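PDB 3O6Q: stage II sporulation protein SA from Bacillus subtilis, which acts as the toxin of a type II toxin-antitoxin system, killing the cell unless its cognate antitoxin SpoIISB neutralises it. Local coordinates for residues Q30-L33 and K34-I38; L19-Y22 and L23-K27; S73-A76 and D77-R80; F113-T117 and Q118-I122; D53-L56 and K57-D61. All coordinates share one frame; numbering follows the deposited sequence.

Contact 1. Residues Q30-L33 and K34-I38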
# COMPACT_ATOMS: atom_id res chain seq x y z
N GLN A 30 -5.47 4.53 0.58
CA GLN A 30 -4.92 5.65 1.29
C GLN A 30 -6.03 6.56 1.78
O GLN A 30 -5.95 7.06 2.88
CB GLN A 30 -3.98 6.43 0.39
CG GLN A 30 -3.27 7.59 1.11
CD GLN A 30 -3.81 9.00 0.78
OE1 GLN A 30 -3.05 9.99 0.81
NE2 GLN A 30 -5.12 9.10 0.49
N TYR A 31 -7.07 6.77 0.96
CA TYR A 31 -8.15 7.65 1.37
C TYR A 31 -8.83 7.11 2.60
O TYR A 31 -9.13 7.86 3.56
CB TYR A 31 -9.14 7.85 0.23
CG TYR A 31 -10.30 8.75 0.59
CD1 TYR A 31 -10.28 10.11 0.30
CD2 TYR A 31 -11.44 8.23 1.18
CE1 TYR A 31 -11.34 10.94 0.62
CE2 TYR A 31 -12.50 9.05 1.52
CZ TYR A 31 -12.44 10.40 1.23
OH TYR A 31 -13.53 11.19 1.57
N LEU A 32 -9.05 5.79 2.62
CA LEU A 32 -9.69 5.15 3.78
C LEU A 32 -8.79 5.15 5.02
O LEU A 32 -9.24 5.38 6.12
CB LEU A 32 -10.12 3.75 3.45
CG LEU A 32 -11.22 3.58 2.39
CD1 LEU A 32 -11.23 2.11 1.96
CD2 LEU A 32 -12.58 3.98 2.93
N LEU A 33 -7.51 4.92 4.86
CA LEU A 33 -6.63 5.00 6.01
C LEU A 33 -6.72 6.42 6.58
O LEU A 33 -6.66 6.60 7.78
CB LEU A 33 -5.18 4.62 5.62
CG LEU A 33 -4.90 3.10 5.59
CD1 LEU A 33 -3.45 2.75 5.07
CD2 LEU A 33 -5.16 2.41 6.97
N LYS A 34 -6.91 7.41 5.73
CA LYS A 34 -6.92 8.80 6.16
C LYS A 34 -8.25 9.18 6.82
O LYS A 34 -8.24 9.86 7.81
CB LYS A 34 -6.67 9.72 4.94
CG LYS A 34 -5.84 10.99 5.16
CD LYS A 34 -6.00 11.99 3.98
CE LYS A 34 -4.87 13.07 3.99
NZ LYS A 34 -4.27 13.36 2.62
N ASN A 35 -9.37 8.71 6.29
CA ASN A 35 -10.69 9.24 6.71
C ASN A 35 -11.65 8.24 7.43
O ASN A 35 -12.57 8.66 8.13
CB ASN A 35 -11.38 9.86 5.49
CG ASN A 35 -10.57 11.04 4.88
OD1 ASN A 35 -10.35 12.04 5.55
ND2 ASN A 35 -10.12 10.91 3.64
N GLU A 36 -11.42 6.93 7.27
CA GLU A 36 -12.26 5.90 7.89
C GLU A 36 -11.70 5.30 9.20
O GLU A 36 -10.62 4.71 9.23
CB GLU A 36 -12.54 4.76 6.90
CG GLU A 36 -13.62 5.09 5.90
CD GLU A 36 -15.04 4.83 6.41
OE1 GLU A 36 -15.35 3.67 6.79
OE2 GLU A 36 -15.85 5.78 6.41
N PRO A 37 -12.47 5.41 10.29
CA PRO A 37 -11.98 4.82 11.53
C PRO A 37 -11.87 3.32 11.40
O PRO A 37 -12.79 2.68 10.89
CB PRO A 37 -13.08 5.18 12.53
CG PRO A 37 -14.28 5.38 11.72
CD PRO A 37 -13.81 5.99 10.44
N ILE A 38 -10.76 2.75 11.89
CA ILE A 38 -10.70 1.30 12.03
C ILE A 38 -11.46 0.88 13.30
O ILE A 38 -11.28 1.46 14.38
CB ILE A 38 -9.29 0.80 12.11
CG1 ILE A 38 -8.50 1.21 10.87
CG2 ILE A 38 -9.32 -0.70 12.18
CD1 ILE A 38 -7.19 0.38 10.65
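Asn35 points the nitrogen of its side-chain amide at the face of the Tyr31 ring, one helical turn earlier. ND2 of Asn35 stands 3.2 Å above the Tyr31 ring plane, over the ring centre, and its nearest ring carbon is CE1 at 3.3 Å. The amide is tilted 54° to the ring, so the nitrogen end approaches the face and the group as a whole does not stack flat. Two torsions bring this about: the ring of Tyr31 swings anti to its own nitrogen (chi1 179°), forward along the helix, while CG of Asn35 lies beside the backbone N (chi1 -61°), turned back toward the preceding turn. From there ND2 also makes a weak, bent hydrogen bond to Tyr31 O at 3.2 Å, an oxygen that already accepts from Asn35 N at 2.9 Å.

These residues form the C-terminal end of the long helix 7-35. Its last turn is held by the bond from Glu36 N to Leu32 O (2.9 Å), and Glu36 is the first residue to leave helical geometry before the chain turns into strand 38-42. Leu32 and Glu36 run alongside each other, with CD2 of the leucine against CG of the glutamate at 3.3 Å; helix 45-61 covers both through Tyr59 and Thr58. On another side, Gln30 and Lys34 also point the same way, but OE1 and NZ stay 4.0 Å apart. Gln30 OE1 is bonded instead to Thr139 of the second subunit, and Lys34 NZ to the backbone of a chain of another protein, probably the antitoxin.

Contact 2. Residues L19-Y22 and L23-K27; sequences LHMY and LNRLK
Met21, modelled as selenomethionine, and Tyr22 both lean on the side chain of Arg25 in the middle of the long helix 7-35. The selenoether chain runs alongside the arginine and covers one face of its guanidinium: CG of Met21 sits 3.8 Å above that plane, displaced toward the rim, and SE comes to 3.9 Å from NH2 of Arg25. CG of Met21 is anti to the backbone N (chi1 -173°), so the chain stands out from the helix, and Arg25 leans back to lie beside it. The Tyr22 ring points the same way as Arg25 but is turned almost perpendicular to the guanidinium, the planes being 88° apart, with CE1 of Tyr22 3.5 Å from NH1 of Arg25.

The polar ends of this group are fixed by helix 132-148 and the loop before it. Asp134 takes a salt bridge from Arg25 NH1 and a hydrogen bond from Tyr22 OH, which also bonds Thr131 OG1, and Ile129 O accepts a second bond from NH1. The two side chains therefore converge on one carboxylate, and the Tyr22 ring also stacks with Phe133.

On another side of the helix Leu19, Leu23 and Leu26 pack on Asn15, Phe133 and Leu136 of the second subunit, while His20 stacks on an aromatic side chain of a chain of another protein. The helix thus serves its own fold and two interfaces at once. Regular i to i+4 bonding holds these side chains at their spacing; Arg25 N donates to Met21 O at 2.9 Å, and CG of Arg25 lies 3.3 Å from that same oxygen.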
# COMPACT_ATOMS: atom_id res chain seq x y z
N LEU A 19 -2.07 -0.45 -14.50
CA LEU A 19 -1.56 0.75 -13.85
C LEU A 19 -2.69 1.62 -13.33
O LEU A 19 -2.59 2.20 -12.26
CB LEU A 19 -0.72 1.58 -14.81
CG LEU A 19 0.72 1.08 -15.07
CD1 LEU A 19 1.33 1.68 -16.36
CD2 LEU A 19 1.63 1.31 -13.83
N HIS A 20 -3.77 1.70 -14.10
CA HIS A 20 -4.96 2.42 -13.69
C HIS A 20 -5.60 1.78 -12.49
O HIS A 20 -5.88 2.45 -11.48
CB HIS A 20 -5.97 2.49 -14.82
CG HIS A 20 -5.84 3.70 -15.66
ND1 HIS A 20 -5.36 3.66 -16.95
CD2 HIS A 20 -6.13 5.00 -15.41
CE1 HIS A 20 -5.37 4.88 -17.47
NE2 HIS A 20 -5.82 5.71 -16.55
N MSE A 21 -5.80 0.49 -12.59
CA MSE A 21 -6.50 -0.24 -11.56
C MSE A 21 -5.82 -0.17 -10.22
O MSE A 21 -6.47 0.06 -9.22
CB MSE A 21 -6.66 -1.68 -11.97
CG MSE A 21 -7.52 -2.51 -11.08
SE MSE A 21 -7.32 -4.34 -11.72
CE MSE A 21 -8.83 -4.26 -13.00
N TYR A 22 -4.50 -0.39 -10.19
CA TYR A 22 -3.80 -0.39 -8.94
C TYR A 22 -3.48 1.01 -8.44
O TYR A 22 -3.36 1.22 -7.25
CB TYR A 22 -2.62 -1.36 -9.00
CG TYR A 22 -3.11 -2.80 -9.02
CD1 TYR A 22 -3.77 -3.33 -7.92
CD2 TYR A 22 -2.97 -3.60 -10.15
CE1 TYR A 22 -4.28 -4.63 -7.93
CE2 TYR A 22 -3.47 -4.92 -10.18
CZ TYR A 22 -4.12 -5.43 -9.06
OH TYR A 22 -4.60 -6.73 -9.07
N LEU A 23 -3.39 1.99 -9.33
CA LEU A 23 -3.40 3.38 -8.88
C LEU A 23 -4.73 3.69 -8.20
O LEU A 23 -4.72 4.28 -7.10
CB LEU A 23 -3.14 4.34 -10.02
CG LEU A 23 -3.24 5.85 -9.69
CD1 LEU A 23 -2.30 6.25 -8.61
CD2 LEU A 23 -3.02 6.67 -10.94
N ASN A 24 -5.85 3.31 -8.81
CA ASN A 24 -7.18 3.56 -8.20
C ASN A 24 -7.36 2.85 -6.85
O ASN A 24 -7.85 3.43 -5.85
CB ASN A 24 -8.34 3.15 -9.12
CG ASN A 24 -8.47 4.03 -10.36
OD1 ASN A 24 -7.96 5.15 -10.40
ND2 ASN A 24 -9.20 3.53 -11.38
N ARG A 25 -6.96 1.59 -6.80
CA ARG A 25 -7.15 0.81 -5.58
C ARG A 25 -6.25 1.39 -4.49
O ARG A 25 -6.64 1.43 -3.34
CB ARG A 25 -6.88 -0.67 -5.82
CG ARG A 25 -7.91 -1.32 -6.65
CD ARG A 25 -7.70 -2.82 -6.79
NE ARG A 25 -8.76 -3.43 -7.58
CZ ARG A 25 -8.75 -4.68 -8.04
NH1 ARG A 25 -7.70 -5.49 -7.84
NH2 ARG A 25 -9.79 -5.11 -8.75
N LEU A 26 -5.07 1.87 -4.87
CA LEU A 26 -4.15 2.44 -3.89
C LEU A 26 -4.63 3.82 -3.43
O LEU A 26 -4.56 4.14 -2.25
CB LEU A 26 -2.71 2.45 -4.43
CG LEU A 26 -1.69 2.89 -3.35
CD1 LEU A 26 -1.71 1.97 -2.09
CD2 LEU A 26 -0.28 3.01 -3.96
N LYS A 27 -5.20 4.61 -4.34
CA LYS A 27 -5.92 5.83 -3.97
C LYS A 27 -7.03 5.59 -2.94
O LYS A 27 -7.14 6.28 -1.95
CB LYS A 27 -6.55 6.49 -5.21
CG LYS A 27 -5.56 7.26 -6.05
CD LYS A 27 -6.12 7.64 -7.37
CE LYS A 27 -7.15 8.75 -7.24
NZ LYS A 27 -7.59 9.10 -8.62

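Contact 3. Residues S73-A76 and D77-R80; sequences STQA and DKDR
Asp77 turns its carboxylate back toward Thr74, and OD2 gathers the amides just ahead of the helix. Thr74 N donates to Asp77 OD2 at 3.0 Å in a nearly straight bond (164°), arriving from above the carboxylate plane. Ser73 N adds a weak bond to the same oxygen. Asp77 keeps CG beside its own backbone N (chi1 -60°), which folds the carboxylate over the start of the helix.

The return half of the exchange is the weak bond from Asp77 N to Thr74 OG1, 3.4 Å long. Together the two reciprocal bonds make a capping box, with Thr74 as the N-cap of helix 75-82; the hydroxyl lies too close to the carboxylate in the model, so its exact place is doubtful. Thr74 O is in turn satisfied by Lys78 N at 3.1 Å, lying in the carbonyl plane.

The other carboxylate oxygen, Asp77 OD1, forms a salt bridge with NH1 of Arg80 at 2.5 Å, approaching the guanidinium at its edge and in its plane. CB of Ala76 stands 3.7 Å from the plane of that guanidinium over one face, toward the rim. The carboxylate is thus held at both oxygens, by backbone amides on one and by a cation on the other.

Gln75 reaches forward to Asp79: NE2 donates to OD1 at 2.6 Å with the acceptor close to the amide plane but the donor well above the carboxylate plane. Gln75 NE2 also donates to Gln92 OE1 on helix 88-96, and Lys78 NZ pairs with Asp96 at the end of that helix.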
# COMPACT_ATOMS: atom_id res chain seq x y z
N SER A 73 -10.32 -24.94 8.99
CA SER A 73 -10.01 -25.91 10.03
C SER A 73 -10.53 -27.31 9.71
O SER A 73 -9.77 -28.27 9.64
CB SER A 73 -10.67 -25.46 11.34
OG SER A 73 -10.18 -24.21 11.71
N THR A 74 -11.85 -27.41 9.58
CA THR A 74 -12.50 -28.69 9.38
C THR A 74 -12.50 -29.00 7.89
O THR A 74 -12.38 -28.09 7.06
CB THR A 74 -13.93 -28.65 9.92
OG1 THR A 74 -14.59 -27.48 9.43
CG2 THR A 74 -13.91 -28.60 11.42
N GLN A 75 -12.59 -30.28 7.56
CA GLN A 75 -12.59 -30.70 6.18
C GLN A 75 -13.77 -30.05 5.47
O GLN A 75 -13.69 -29.74 4.28
CB GLN A 75 -12.65 -32.24 6.08
CG GLN A 75 -12.55 -32.81 4.64
CD GLN A 75 -11.25 -32.44 3.91
OE1 GLN A 75 -10.13 -32.78 4.33
NE2 GLN A 75 -11.39 -31.72 2.80
N ALA A 76 -14.86 -29.85 6.20
CA ALA A 76 -16.03 -29.18 5.65
C ALA A 76 -15.66 -27.77 5.20
O ALA A 76 -16.06 -27.35 4.13
CB ALA A 76 -17.17 -29.14 6.66
N ASP A 77 -14.90 -27.06 6.02
CA ASP A 77 -14.41 -25.73 5.66
C ASP A 77 -13.58 -25.77 4.40
O ASP A 77 -13.68 -24.88 3.54
CB ASP A 77 -13.53 -25.13 6.78
CG ASP A 77 -14.28 -24.98 8.09
OD1 ASP A 77 -15.51 -24.84 8.04
OD2 ASP A 77 -13.62 -25.01 9.16
N LYS A 78 -12.75 -26.80 4.29
CA LYS A 78 -11.83 -26.91 3.16
C LYS A 78 -12.61 -27.21 1.88
O LYS A 78 -12.43 -26.54 0.86
CB LYS A 78 -10.76 -27.98 3.44
CG LYS A 78 -9.97 -27.71 4.72
CD LYS A 78 -8.82 -28.67 4.89
CE LYS A 78 -7.96 -28.27 6.09
NZ LYS A 78 -6.62 -28.92 6.02
N ASP A 79 -13.52 -28.19 1.96
CA ASP A 79 -14.34 -28.58 0.80
C ASP A 79 -15.23 -27.44 0.32
O ASP A 79 -15.36 -27.23 -0.89
CB ASP A 79 -15.19 -29.82 1.10
CG ASP A 79 -14.34 -31.07 1.37
OD1 ASP A 79 -13.16 -31.07 0.98
OD2 ASP A 79 -14.86 -32.03 2.00
N ARG A 80 -15.81 -26.69 1.24
CA ARG A 80 -16.59 -25.52 0.88
C ARG A 80 -15.73 -24.61 0.01
O ARG A 80 -16.16 -24.16 -1.04
CB ARG A 80 -17.02 -24.73 2.12
CG ARG A 80 -18.09 -25.37 3.00
CD ARG A 80 -18.18 -24.69 4.35
NE ARG A 80 -19.15 -25.37 5.22
CZ ARG A 80 -18.97 -25.66 6.50
NH1 ARG A 80 -17.82 -25.37 7.13
NH2 ARG A 80 -19.93 -26.27 7.17

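Contact 4. Residues F113-T117 and Q118-I122; sequences FTIET and QNYVI
Phe113 and Tyr120 face each other as a hydrogen-bonded pair in the antiparallel hairpin of strands 108-115 and 118-125, closed by a type II' turn from Ile115 to Gln118. Their rings diverge rather than stack: CB of Tyr120 lies at the edge of the Phe113 ring, 4.4 Å from CD2, and the tyrosine ring leads toward the turn. There CE2 of Tyr120 meets CD1 of Ile115 at 3.9 Å, the two side chains slanting past each other. This direction follows from chi1 of Tyr120 (-63°), which places the ring beside its backbone N. In the other direction CD1 of Ile122 packs against CB and CG of Phe113, both at 3.9 Å. The side chains of Phe113, Ile115 and Tyr120 thus share one face of the sheet, where Leu69 of strand 66-71 and Ala49 of helix 45-61 complete the packing.

On the reverse face Thr114 and Asn119 lie side by side. Strand 108-115 also pairs antiparallel, through Phe113 to Ile115, with a strand of another protein, probably the antitoxin, so the sheet continues across that interface. At the hairpin end, Tyr120 OH donates a weak bond to Gln118 OE1 at 2.8 Å.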
# COMPACT_ATOMS: atom_id res chain seq x y z
N PHE A 113 -4.12 -17.98 6.28
CA PHE A 113 -3.95 -17.02 7.33
C PHE A 113 -4.25 -17.68 8.67
O PHE A 113 -5.18 -18.48 8.79
CB PHE A 113 -4.91 -15.86 7.05
CG PHE A 113 -4.88 -14.79 8.06
CD1 PHE A 113 -3.76 -14.02 8.21
CD2 PHE A 113 -5.97 -14.54 8.86
CE1 PHE A 113 -3.73 -12.99 9.12
CE2 PHE A 113 -5.96 -13.52 9.80
CZ PHE A 113 -4.83 -12.74 9.93
N THR A 114 -3.44 -17.34 9.68
CA THR A 114 -3.52 -18.01 10.99
C THR A 114 -3.62 -17.00 12.14
O THR A 114 -2.77 -16.14 12.27
CB THR A 114 -2.29 -18.91 11.21
OG1 THR A 114 -2.14 -19.75 10.06
CG2 THR A 114 -2.43 -19.78 12.43
N ILE A 115 -4.69 -17.12 12.94
CA ILE A 115 -4.86 -16.33 14.16
C ILE A 115 -4.65 -17.27 15.34
O ILE A 115 -5.42 -18.23 15.54
CB ILE A 115 -6.26 -15.67 14.29
CG1 ILE A 115 -6.60 -14.81 13.04
CG2 ILE A 115 -6.37 -14.88 15.65
CD1 ILE A 115 -8.08 -14.27 12.99
N GLU A 116 -3.61 -16.98 16.11
CA GLU A 116 -3.16 -17.83 17.20
C GLU A 116 -3.03 -19.29 16.76
O GLU A 116 -2.05 -19.63 16.11
CB GLU A 116 -4.06 -17.63 18.44
CG GLU A 116 -3.77 -16.30 19.13
CD GLU A 116 -4.73 -15.99 20.25
OE1 GLU A 116 -5.14 -16.94 20.97
OE2 GLU A 116 -5.09 -14.80 20.41
N THR A 117 -4.00 -20.14 17.09
CA THR A 117 -3.95 -21.54 16.72
C THR A 117 -4.93 -21.88 15.59
O THR A 117 -5.02 -23.03 15.16
CB THR A 117 -4.27 -22.46 17.94
OG1 THR A 117 -5.56 -22.11 18.47
CG2 THR A 117 -3.21 -22.35 19.05
N GLN A 118 -5.69 -20.89 15.11
CA GLN A 118 -6.80 -21.16 14.21
C GLN A 118 -6.46 -20.79 12.78
O GLN A 118 -5.91 -19.72 12.52
CB GLN A 118 -8.05 -20.43 14.67
CG GLN A 118 -8.77 -21.16 15.82
CD GLN A 118 -10.27 -20.83 15.91
OE1 GLN A 118 -10.78 -19.91 15.24
NE2 GLN A 118 -10.97 -21.57 16.77
N ASN A 119 -6.81 -21.69 11.86
CA ASN A 119 -6.53 -21.53 10.44
C ASN A 119 -7.69 -20.95 9.68
O ASN A 119 -8.83 -21.32 9.87
CB ASN A 119 -6.14 -22.87 9.81
CG ASN A 119 -4.77 -23.36 10.33
OD1 ASN A 119 -3.96 -22.59 10.81
ND2 ASN A 119 -4.56 -24.66 10.27
N TYR A 120 -7.35 -20.02 8.80
CA TYR A 120 -8.30 -19.38 7.95
C TYR A 120 -7.68 -19.21 6.56
O TYR A 120 -6.50 -19.54 6.35
CB TYR A 120 -8.66 -17.98 8.49
CG TYR A 120 -9.33 -17.94 9.85
CD1 TYR A 120 -10.70 -17.86 9.94
CD2 TYR A 120 -8.59 -17.97 11.03
CE1 TYR A 120 -11.34 -17.81 11.16
CE2 TYR A 120 -9.23 -17.92 12.28
CZ TYR A 120 -10.61 -17.84 12.33
OH TYR A 120 -11.32 -17.79 13.53
N VAL A 121 -8.50 -18.73 5.63
CA VAL A 121 -8.02 -18.38 4.31
C VAL A 121 -8.70 -17.07 3.95
O VAL A 121 -9.89 -16.97 4.03
CB VAL A 121 -8.31 -19.51 3.28
CG1 VAL A 121 -8.04 -19.05 1.88
CG2 VAL A 121 -7.46 -20.70 3.58
N ILE A 122 -7.91 -16.06 3.63
CA ILE A 122 -8.45 -14.83 3.11
C ILE A 122 -8.75 -15.07 1.62
O ILE A 122 -7.84 -15.25 0.82
CB ILE A 122 -7.44 -13.67 3.25
CG1 ILE A 122 -7.09 -13.38 4.71
CG2 ILE A 122 -8.03 -12.37 2.66
CD1 ILE A 122 -5.71 -12.71 4.86

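Contact 5. Residues D53-L56 and K57-D61; sequences DKLL and KTYAD
Asp53 and Lys57 form a salt bridge one turn apart on helix 45-61, which packs between the sheet and the long helices of this domain, predicted to be cytoplasmic. NZ of Lys57 meets Asp53 OD2 at 2.7 Å, on the syn side and 15° out of the carboxylate plane. The lysine chain is extended beyond CG and crosses the aspartate side chain obliquely, with CE also near OD2 at 3.4 Å. The aspartate has other partners: OD1 accepts from Leu69 N of strand 66-71, and OD2 pairs with a basic side chain of a chain of another protein. Two cations on one oxygen of a buried carboxylate would be expected to favour its ionised form.

A second kind of interaction joins side chain to backbone. Thr58 OG1 donates to Lys54 O at 2.8 Å, in addition to the ordinary bond from Thr58 N to that oxygen at 2.9 Å. The two donors arrive from opposite faces of the carbonyl plane. The hydroxyl lies beside its own backbone N (chi1 -67°), directed back along the helix, and the OG1 bond fixes the rotation of the threonine side chain.

Apolar packing supplies the rest. CD1 of Leu55 touches CE1 of Tyr59 at 3.8 Å, the two side chains running alongside each other. Helix 132-148 covers this group through Tyr145 and Leu141, and Leu32 and Leu33 of helix 7-35 pack on the tyrosine. Leu56 and Ala60 pack against Phe138 and Ala67. At the edge of the Tyr59 ring and near its plane lies Leu55 O, 3.3 Å from CD1 of Tyr59.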
# COMPACT_ATOMS: atom_id res chain seq x y z
N ASP A 53 -12.11 -9.71 9.17
CA ASP A 53 -13.16 -9.78 8.15
C ASP A 53 -13.85 -8.41 7.85
O ASP A 53 -14.03 -8.09 6.69
CB ASP A 53 -14.21 -10.83 8.50
CG ASP A 53 -15.13 -11.16 7.33
OD1 ASP A 53 -14.62 -11.57 6.27
OD2 ASP A 53 -16.38 -11.00 7.45
N LYS A 54 -14.18 -7.61 8.86
CA LYS A 54 -14.91 -6.33 8.59
C LYS A 54 -14.02 -5.28 7.95
O LYS A 54 -14.48 -4.45 7.17
CB LYS A 54 -15.56 -5.73 9.85
CG LYS A 54 -16.67 -6.59 10.43
CD LYS A 54 -17.69 -5.81 11.25
CE LYS A 54 -18.92 -6.69 11.58
NZ LYS A 54 -19.97 -5.98 12.38
N LEU A 55 -12.74 -5.33 8.28
CA LEU A 55 -11.76 -4.40 7.76
C LEU A 55 -11.50 -4.70 6.30
O LEU A 55 -11.50 -3.80 5.45
CB LEU A 55 -10.47 -4.53 8.56
CG LEU A 55 -9.37 -3.54 8.20
CD1 LEU A 55 -9.89 -2.11 8.29
CD2 LEU A 55 -8.10 -3.81 9.08
N LEU A 56 -11.25 -5.97 6.01
CA LEU A 56 -11.07 -6.39 4.62
C LEU A 56 -12.29 -5.97 3.82
O LEU A 56 -12.15 -5.36 2.78
CB LEU A 56 -10.81 -7.90 4.51
CG LEU A 56 -9.59 -8.49 5.25
CD1 LEU A 56 -9.50 -9.95 4.97
CD2 LEU A 56 -8.33 -7.86 4.85
N LYS A 57 -13.48 -6.23 4.33
CA LYS A 57 -14.70 -5.86 3.64
C LYS A 57 -14.87 -4.37 3.43
O LYS A 57 -15.33 -3.95 2.38
CB LYS A 57 -15.91 -6.42 4.34
CG LYS A 57 -16.16 -7.86 3.93
CD LYS A 57 -17.13 -8.59 4.81
CE LYS A 57 -17.21 -10.03 4.35
NZ LYS A 57 -17.98 -10.83 5.32
N THR A 58 -14.45 -3.55 4.38
CA THR A 58 -14.56 -2.11 4.23
C THR A 58 -13.81 -1.62 2.98
O THR A 58 -14.30 -0.81 2.20
CB THR A 58 -14.04 -1.41 5.52
OG1 THR A 58 -14.94 -1.72 6.61
CG2 THR A 58 -13.92 0.10 5.32
N TYR A 59 -12.64 -2.18 2.79
CA TYR A 59 -11.78 -1.81 1.69
C TYR A 59 -12.21 -2.43 0.38
O TYR A 59 -12.29 -1.75 -0.64
CB TYR A 59 -10.32 -2.18 2.06
CG TYR A 59 -9.69 -1.14 2.96
CD1 TYR A 59 -10.09 -1.00 4.30
CD2 TYR A 59 -8.76 -0.23 2.46
CE1 TYR A 59 -9.51 0.01 5.11
CE2 TYR A 59 -8.16 0.75 3.28
CZ TYR A 59 -8.55 0.88 4.57
OH TYR A 59 -7.97 1.90 5.32
N ALA A 60 -12.48 -3.73 0.38
CA ALA A 60 -12.87 -4.42 -0.84
C ALA A 60 -14.17 -3.82 -1.37
O ALA A 60 -14.33 -3.64 -2.56
CB ALA A 60 -13.01 -5.92 -0.62
N ASP A 61 -15.10 -3.50 -0.47
CA ASP A 61 -16.35 -2.90 -0.88
C ASP A 61 -16.18 -1.70 -1.79
O ASP A 61 -16.97 -1.50 -2.70
CB ASP A 61 -17.15 -2.50 0.34
CG ASP A 61 -17.74 -3.68 1.06
OD1 ASP A 61 -17.56 -4.84 0.57
OD2 ASP A 61 -18.34 -3.46 2.15

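In the fold
Along the chain the order is contact 2, contact 1, contact 5, contact 3 and contact 4. Contacts 2 and 1 adjoin on helix 7-35 with centres 16 Å apart, and both touch the second subunit, so this helix takes part in the interface between the two copies. Contact 5, on helix 45-61, lies about 12 Å from contact 1, centre to centre, and meets it through Tyr59. It also touches the hairpin of contact 4, where Ile122 packs on Leu56, and so bridges helices and sheet. Contact 3, capping helix 75-82, sits 13 Å between centres from contact 4 but 34 Å from contacts 1 and 2, across the domain. Contacts 1, 2, 4 and 5 all reach the other protein's chain.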